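Local coordinates for protein uracil-dna glycosylase (Deinococcus radiodurans, PDB 4UQM) that is a uracil-DNA glycosylase superfamily member built round a parallel beta sheet flanked by helices, and binds DNA, at residues A[180-185]-A[199-204]. The protein carries 1 engineered substitution. Sequence-based numbering, arbitrary orientation.
With nucleotides of chain B.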
loop_
_atom_site.group_PDB
_atom_site.type_symbol
_atom_site.label_atom_id
_atom_site.label_comp_id
_atom_site.label_asym_id
_atom_site.label_seq_id
_atom_site.Cartn_x
_atom_site.Cartn_y
_atom_site.Cartn_z
ATOM N N PHE A 180 -10.236 3.862 2.993
ATOM C CA PHE A 180 -9.453 3.502 1.841
ATOM C C PHE A 180 -8.991 4.751 1.136
ATOM O O PHE A 180 -9.833 5.558 0.699
ATOM C CB PHE A 180 -10.300 2.675 0.861
ATOM C CG PHE A 180 -10.800 1.336 1.401
ATOM C CD1 PHE A 180 -11.875 1.252 2.281
ATOM C CD2 PHE A 180 -10.198 0.157 0.988
ATOM C CE1 PHE A 180 -12.354 0.024 2.691
ATOM C CE2 PHE A 180 -10.652 -1.102 1.424
ATOM C CZ PHE A 180 -11.729 -1.153 2.291
ATOM N N ILE A 181 -7.683 4.890 0.996
ATOM C CA ILE A 181 -7.053 6.019 0.293
ATOM C C ILE A 181 -6.459 5.487 -1.005
ATOM O O ILE A 181 -5.527 4.712 -0.998
ATOM C CB ILE A 181 -5.928 6.687 1.153
ATOM C CG1 ILE A 181 -6.483 7.133 2.517
ATOM C CG2 ILE A 181 -5.243 7.815 0.386
ATOM C CD1 ILE A 181 -5.356 7.610 3.439
ATOM N N LEU A 182 -7.052 5.931 -2.134
ATOM C CA LEU A 182 -6.694 5.404 -3.467
ATOM C C LEU A 182 -5.905 6.496 -4.153
ATOM O O LEU A 182 -6.468 7.548 -4.542
ATOM C CB LEU A 182 -7.969 5.032 -4.226
ATOM C CG LEU A 182 -8.922 4.087 -3.455
ATOM C CD1 LEU A 182 -10.139 3.766 -4.337
ATOM C CD2 LEU A 182 -8.215 2.817 -2.999
ATOM N N TRP A 183 -4.604 6.251 -4.328
ATOM C CA TRP A 183 -3.704 7.210 -4.942
ATOM C C TRP A 183 -3.325 6.776 -6.343
ATOM O O TRP A 183 -2.497 5.870 -6.502
ATOM C CB TRP A 183 -2.414 7.356 -4.110
ATOM C CG TRP A 183 -2.651 8.223 -2.849
ATOM C CD1 TRP A 183 -3.651 9.138 -2.632
ATOM C CD2 TRP A 183 -1.809 8.265 -1.699
ATOM N NE1 TRP A 183 -3.473 9.762 -1.398
ATOM C CE2 TRP A 183 -2.345 9.224 -0.817
ATOM C CE3 TRP A 183 -0.645 7.600 -1.330
ATOM C CZ2 TRP A 183 -1.722 9.492 0.416
ATOM C CZ3 TRP A 183 -0.066 7.869 -0.117
ATOM C CH2 TRP A 183 -0.616 8.774 0.735
ATOM N N GLY A 184 -3.890 7.463 -7.331
ATOM C CA GLY A 184 -3.581 7.240 -8.732
ATOM C C GLY A 184 -4.668 6.499 -9.482
ATOM O O GLY A 184 -5.528 5.805 -8.901
ATOM N N SER A 185 -4.590 6.600 -10.805
ATOM C CA SER A 185 -5.626 6.029 -11.641
ATOM C C SER A 185 -5.730 4.505 -11.496
ATOM O O SER A 185 -6.824 3.939 -11.529
ATOM C CB SER A 185 -5.379 6.404 -13.087
ATOM O OG SER A 185 -5.433 7.831 -13.254
ATOM N N HIS A 199 -17.619 2.045 5.428
ATOM C CA HIS A 199 -16.306 2.413 4.932
ATOM C C HIS A 199 -16.310 3.793 4.261
ATOM O O HIS A 199 -17.355 4.307 3.932
ATOM C CB HIS A 199 -15.773 1.339 3.991
ATOM C CG HIS A 199 -15.673 -0.002 4.647
ATOM N ND1 HIS A 199 -15.325 -0.133 5.970
ATOM C CD2 HIS A 199 -15.888 -1.258 4.194
ATOM C CE1 HIS A 199 -15.344 -1.399 6.315
ATOM N NE2 HIS A 199 -15.671 -2.107 5.253
ATOM N N VAL A 200 -15.120 4.359 4.081
ATOM C CA VAL A 200 -14.920 5.671 3.474
ATOM C C VAL A 200 -13.870 5.542 2.427
ATOM O O VAL A 200 -12.834 4.916 2.660
ATOM C CB VAL A 200 -14.521 6.717 4.543
ATOM C CG1 VAL A 200 -14.138 8.061 3.931
ATOM C CG2 VAL A 200 -15.639 6.926 5.574
ATOM N N VAL A 201 -14.070 6.192 1.290
ATOM C CA VAL A 201 -13.105 6.249 0.220
ATOM C C VAL A 201 -12.645 7.683 0.002
ATOM O O VAL A 201 -13.458 8.612 -0.108
ATOM C CB VAL A 201 -13.658 5.698 -1.087
ATOM C CG1 VAL A 201 -12.607 5.749 -2.181
ATOM C CG2 VAL A 201 -14.139 4.271 -0.854
ATOM N N ILE A 202 -11.324 7.837 -0.031
ATOM C CA ILE A 202 -10.672 9.073 -0.389
ATOM C C ILE A 202 -9.827 8.788 -1.614
ATOM O O ILE A 202 -9.049 7.831 -1.622
ATOM C CB ILE A 202 -9.799 9.568 0.785
ATOM C CG1 ILE A 202 -10.676 9.878 1.967
ATOM C CG2 ILE A 202 -8.997 10.806 0.362
ATOM C CD1 ILE A 202 -9.928 10.028 3.283
ATOM N N GLU A 203 -9.967 9.591 -2.670
ATOM C CA GLU A 203 -9.253 9.302 -3.895
ATOM C C GLU A 203 -8.624 10.557 -4.437
ATOM O O GLU A 203 -9.185 11.649 -4.341
ATOM C CB GLU A 203 -10.143 8.577 -4.916
ATOM C CG GLU A 203 -11.243 9.371 -5.482
ATOM C CD GLU A 203 -12.178 8.509 -6.333
ATOM O OE1 GLU A 203 -11.724 7.638 -7.101
ATOM O OE2 GLU A 203 -13.362 8.601 -6.117
ATOM N N SER A 204 -7.475 10.375 -5.076
ATOM C CA SER A 204 -6.789 11.491 -5.732
ATOM C C SER A 204 -5.782 10.979 -6.722
ATOM O O SER A 204 -5.603 9.773 -6.877
ATOM C CB SER A 204 -6.037 12.384 -4.721
ATOM O OG SER A 204 -4.897 11.736 -4.200
ATOM P P DT B 11 -2.050 9.212 -11.705
ATOM O OP1 DT B 11 -2.693 9.791 -10.510
ATOM O OP2 DT B 11 -2.335 7.788 -12.055
ATOM O "O5'" DT B 11 -2.525 10.088 -12.966
ATOM C "C5'" DT B 11 -2.835 11.483 -12.755
ATOM C "C4'" DT B 11 -3.428 11.995 -14.049
ATOM O "O4'" DT B 11 -2.387 12.085 -15.063
ATOM C "C3'" DT B 11 -4.514 11.081 -14.625
ATOM O "O3'" DT B 11 -5.388 11.919 -15.369
ATOM C "C2'" DT B 11 -3.798 10.350 -15.739
ATOM C "C1'" DT B 11 -2.852 11.455 -16.214
ATOM N N1 DT B 11 -1.714 11.046 -17.047
ATOM C C2 DT B 11 -1.359 11.882 -18.083
ATOM O O2 DT B 11 -1.875 12.971 -18.260
ATOM N N3 DT B 11 -0.338 11.417 -18.867
ATOM C C4 DT B 11 0.342 10.214 -18.727
ATOM O O4 DT B 11 1.255 9.934 -19.491
ATOM C C5 DT B 11 -0.088 9.387 -17.634
ATOM C C7 DT B 11 0.598 8.073 -17.406
ATOM C C6 DT B 11 -1.077 9.835 -16.855
HETATM O O HOH W 1 -5.108 12.198 -1.519
#
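Strands 180-183 and 200-204 run side by side in parallel, their axes 4.7 Å apart, laced by five backbone hydrogen bonds from Phe180 N to Val200 O at one end to Gly184 N to Ser204 O at the other. Phe180 N to Val200 O, Ile202 N to Phe180 O and Leu182 N to Ile202 O are each 2.8 Å and nearly along the C=O axis; the ladder lengthens to 3.0 Å at Ser204 N to Leu182 O. The closer apolar contacts lie on the Phe180 and Leu182 face. There Phe180, CG beside the backbone N, turns the CE1 edge of its ring onto the imidazole of His199, CE1 lying 3.9 Å from His199 CG in an edge-to-face pair with planes at 67°. His199 is fixed by Asn172 O and Val178 N. Further along, Leu182 CD1 crosses obliquely to Val201 CG1 at 3.8 Å, and Ile194 covers Phe180 and Val201. The two strands are joined through helix 185-188 as a beta-alpha-beta unit in the four-stranded parallel sheet of the glycosylase fold, 200-204 being one of its two edge strands within the chain. Partly exposed Glu203 meets the other strand mainly through CB, near Leu182 O; its CG takes the crowded position between N and the carbonyl carbon, and its carboxylate forms salt bridges with Arg188 (OE1) and Lys191 (OE2). The Ile181 and Trp183 face is looser: Ile181 CG1 and Ile202 CB are 4.5 Å apart, and a water bridges Trp183 NE1 (2.9 Å) and Ser204 OG, donating to the latter. Gly184, at phi 105°, a positive value that suits glycine, is followed by Ser185, whose N points almost straight (175°) at OP2 of DT11 of chain B, 2.8 Å from Ser185 N.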